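Local coordinates for hyaluronidase (Streptomyces koganeiensis, PDB 4UFQ) that degrades hyaluronan as a bacterial hyaluronidase, probably as a trimer whose elongated, beta-rich chains run alongside one another, at the interface of chains A and B. Numbering follows the deposited sequence. Chains: chain A/B, Hyaluronidase.

Contact 1: the interface of chains A and B. Residues chain A 19-22, 27; chain B 16-19.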
# COMPACT_ATOMS: atom_id res chain seq x y z
N PHE A 19 12.07 -33.58 5.51
CA PHE A 19 11.15 -33.78 6.63
C PHE A 19 9.72 -33.62 6.15
O PHE A 19 9.38 -32.63 5.51
CB PHE A 19 11.42 -32.77 7.75
CG PHE A 19 12.82 -32.78 8.25
CD1 PHE A 19 13.24 -33.75 9.15
CD2 PHE A 19 13.74 -31.84 7.81
CE1 PHE A 19 14.54 -33.76 9.62
CE2 PHE A 19 15.04 -31.86 8.28
CZ PHE A 19 15.44 -32.83 9.18
N SER A 20 8.87 -34.58 6.49
CA SER A 20 7.47 -34.50 6.10
C SER A 20 6.55 -34.95 7.22
O SER A 20 6.88 -35.85 8.00
CB SER A 20 7.21 -35.30 4.82
OG SER A 20 7.35 -36.69 5.06
N ALA A 21 5.39 -34.32 7.29
CA ALA A 21 4.37 -34.67 8.26
C ALA A 21 3.00 -34.45 7.64
O ALA A 21 2.75 -33.40 7.04
CB ALA A 21 4.53 -33.85 9.54
N ASP A 22 2.14 -35.46 7.75
CA ASP A 22 0.74 -35.36 7.35
C ASP A 22 -0.08 -35.81 8.54
O ASP A 22 -0.24 -37.01 8.77
CB ASP A 22 0.45 -36.23 6.13
CG ASP A 22 -0.93 -35.98 5.53
OD1 ASP A 22 -1.73 -35.27 6.17
OD2 ASP A 22 -1.20 -36.50 4.43
N ALA A 27 1.95 -29.72 12.77
CA ALA A 27 3.02 -30.45 12.11
C ALA A 27 4.41 -29.99 12.56
O ALA A 27 5.34 -30.79 12.62
CB ALA A 27 2.89 -30.36 10.59
N ALA B 16 7.21 -38.05 10.13
CA ALA B 16 6.79 -38.13 11.53
C ALA B 16 5.41 -37.50 11.71
O ALA B 16 4.87 -36.89 10.79
CB ALA B 16 7.83 -37.45 12.43
N GLU B 17 4.84 -37.66 12.90
CA GLU B 17 3.53 -37.10 13.19
C GLU B 17 3.64 -35.61 13.50
O GLU B 17 2.66 -34.87 13.42
CB GLU B 17 2.88 -37.84 14.38
CG GLU B 17 1.41 -37.46 14.62
CD GLU B 17 0.78 -38.21 15.78
OE1 GLU B 17 1.52 -38.82 16.59
OE2 GLU B 17 -0.47 -38.20 15.90
N ARG B 18 4.85 -35.18 13.84
CA ARG B 18 5.09 -33.81 14.27
C ARG B 18 6.58 -33.62 14.52
O ARG B 18 7.27 -34.55 14.95
CB ARG B 18 4.31 -33.53 15.56
CG ARG B 18 4.73 -32.29 16.33
CD ARG B 18 3.81 -32.09 17.53
NE ARG B 18 4.37 -31.19 18.53
CZ ARG B 18 4.16 -29.88 18.58
NH1 ARG B 18 3.40 -29.28 17.67
NH2 ARG B 18 4.71 -29.16 19.55
N PHE B 19 7.08 -32.42 14.25
CA PHE B 19 8.45 -32.03 14.56
C PHE B 19 8.46 -30.84 15.50
O PHE B 19 7.79 -29.83 15.24
CB PHE B 19 9.22 -31.66 13.29
CG PHE B 19 9.22 -32.74 12.25
CD1 PHE B 19 10.09 -33.81 12.36
CD2 PHE B 19 8.34 -32.70 11.19
CE1 PHE B 19 10.10 -34.81 11.40
CE2 PHE B 19 8.34 -33.69 10.23
CZ PHE B 19 9.22 -34.76 10.34
O HOH W 1 3.23 -37.79 8.89
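The backbone N-H of B:Phe19 meets the carbonyl oxygen of A:Ala27, N to O 2.9 Å, and the donor comes in 31° off the carbonyl plane. The stem of B:Arg18 runs past the same oxygen, with CB and CG in loose contact. A second backbone bond joins the chains a short way off, B:Ala16 N to A:Ser20 O at 3.1 Å, and it runs almost straight down the C=O direction. That carbonyl also faces the rim of the B:Phe19 ring: its oxygen lies 3.4 Å from B:Phe19 CE2, with CZ beside it, and A:Ser20 C sits at the ring edge, in plane. CG of B:Phe19 stands beside its own backbone N, anti to its carbonyl carbon (chi1 -56°), which carries the ring from the A:Ala27 bond across to strand 18-23 of chain A. There the far end of the ring lodges against two side chains. CZ touches A:Phe19 CB at 3.9 Å, the two phenylalanines crossing obliquely with CE1 near CD1, and CE2 meets the methyl of A:Ala21 (CB) at 3.9 Å. The same methyl also presses on the carbonyl of B:Ala16, CB to O 3.3 Å. A water completes that carbonyl's contact with chain A, 2.7 Å from B:Ala16 O and 2.8 Å from A:Asp22 N. B:Ala16 thus reaches the carbonyl before A:Ala21 directly and the N-H after it through solvent, a pattern resembling parallel beta pairing, with a water standing in for one of the direct bonds. A:Phe19 and B:Phe19 are the same residue in two copies and share their torsions; if the contact repeats round the trimer, each would press its ring on one neighbour and offer its CB to the other. This hold, mostly backbone with a phenylalanine ring packed against the neighbouring strand, probably ties the N-terminal parts of the chains together in the trimer of the deposited assembly.

Contact 2: the interface of chains A and B. Residues chain A 169-170, 172; chain B 154-155, 158, 188, 190.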
# COMPACT_ATOMS: atom_id res chain seq x y z
N LEU A 169 -1.50 19.36 -11.03
CA LEU A 169 -2.78 18.64 -11.01
C LEU A 169 -3.46 18.77 -12.34
O LEU A 169 -3.60 19.90 -12.86
CB LEU A 169 -3.66 19.20 -9.89
CG LEU A 169 -5.05 18.59 -9.75
CD1 LEU A 169 -4.97 17.09 -9.45
CD2 LEU A 169 -5.84 19.28 -8.66
N LEU A 170 -3.89 17.64 -12.90
CA LEU A 170 -4.78 17.59 -14.06
C LEU A 170 -6.07 16.91 -13.65
O LEU A 170 -6.05 15.78 -13.13
CB LEU A 170 -4.15 16.85 -15.23
CG LEU A 170 -5.06 16.45 -16.40
CD1 LEU A 170 -5.69 17.67 -17.11
CD2 LEU A 170 -4.27 15.66 -17.38
N GLU A 172 -9.60 15.69 -15.43
CA GLU A 172 -10.45 15.48 -16.59
C GLU A 172 -11.87 15.30 -16.04
O GLU A 172 -12.33 14.19 -15.83
CB GLU A 172 -10.00 14.27 -17.40
CG GLU A 172 -8.65 14.48 -18.09
CD GLU A 172 -8.33 13.42 -19.12
OE1 GLU A 172 -9.02 13.37 -20.17
OE2 GLU A 172 -7.40 12.62 -18.89
N ARG B 154 -0.29 12.82 -16.87
CA ARG B 154 0.08 14.04 -17.58
C ARG B 154 0.20 15.26 -16.65
O ARG B 154 0.20 16.42 -17.10
CB ARG B 154 -0.88 14.31 -18.75
CG ARG B 154 -0.87 13.22 -19.82
CD ARG B 154 -1.49 13.66 -21.14
NE ARG B 154 -2.89 14.09 -20.97
CZ ARG B 154 -3.94 13.28 -21.03
NH1 ARG B 154 -3.79 11.96 -21.19
NH2 ARG B 154 -5.15 13.76 -20.88
N ALA B 155 0.35 14.99 -15.36
CA ALA B 155 0.62 16.00 -14.35
C ALA B 155 1.18 15.26 -13.13
O ALA B 155 1.18 14.01 -13.11
CB ALA B 155 -0.68 16.78 -13.99
N HIS B 158 -2.96 13.17 -11.76
CA HIS B 158 -3.84 13.17 -12.93
C HIS B 158 -5.08 12.35 -12.55
O HIS B 158 -4.97 11.15 -12.30
CB HIS B 158 -3.10 12.52 -14.11
CG HIS B 158 -3.86 12.43 -15.40
ND1 HIS B 158 -3.21 12.14 -16.59
CD2 HIS B 158 -5.17 12.53 -15.71
CE1 HIS B 158 -4.10 12.09 -17.57
NE2 HIS B 158 -5.30 12.34 -17.07
N ASP B 188 -3.72 21.01 -21.45
CA ASP B 188 -3.79 19.56 -21.68
C ASP B 188 -4.47 19.16 -23.00
O ASP B 188 -5.27 19.92 -23.57
CB ASP B 188 -4.53 18.87 -20.54
CG ASP B 188 -4.38 17.37 -20.58
OD1 ASP B 188 -3.24 16.89 -20.44
OD2 ASP B 188 -5.40 16.66 -20.80
N SER B 190 -6.82 17.17 -23.33
CA SER B 190 -8.26 17.02 -23.09
C SER B 190 -8.96 18.37 -23.21
O SER B 190 -10.16 18.49 -22.95
CB SER B 190 -8.52 16.39 -21.70
OG SER B 190 -8.06 17.23 -20.65
O HOH W 2 -7.72 12.42 -22.39
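Methyl CD2 of A:Leu170 sits over the middle of the B:His158 imidazole, 3.5 Å from the ring centroid, a CH-pi contact in a protein of the phage-type HylP hyaluronidase family. Strands 169-172 of chain A and 157-160 of chain B pair here in parallel through these two residues, and both side chains, CG anti to the backbone N (chi1 167° in A:Leu170), lie side by side and point the same way. A:Leu170 CB packs on B:Ala155 CB at 3.7 Å. Its two methyls rest on the carboxylate of B:Asp188, which crosses the leucine at about a right angle, CD2 to OD1 3.5 Å.

Beyond this core, B:His158 NE2 donates in its ring plane to the anti lone pair of A:Glu172 OE2 at 2.8 Å. At its other nitrogen, ND1, the ring accepts the backbone N-H of B:Arg154, N to ND1 3.0 Å and tilted from the ring plane, a pairing that would favour a proton on NE2 and helps fix the ring's rotation. B:Arg154 grips B:Asp188 side-on in plane, NE to OD1 at 2.9 Å, with NH2 on OD2. B:Ser190 adds OG to OD2 at 2.7 Å and its backbone N from above the carboxylate. So held, B:Arg154 NH2 forms a salt bridge with A:Glu172 OE2, though as a hydrogen bond it is weak and bent, the carboxylate and guanidinium planes 61° apart. At the rim, water 2 lies 2.7 Å from A:Glu172 OE1 and reaches the same NH2 more loosely.

The C-alpha centres of contact 1 and contact 2 lie about 58 Å apart, and they have no residues in common. Both join the same two chains: contact 1 uses strand 18-23 with nearby loop residues near the N-termini, contact 2 uses strands 157-160 and 169-172 with nearby loop residues towards the C-termini. The chains therefore run alongside each other, start near start and end near end, over most of the elongated molecule. The hold differs in kind: backbone bonds, a water and a packed phenylalanine in contact 1, side-chain charge and a buried leucine in contact 2. Repeated in the three copies, they would keep both trimer ends in register.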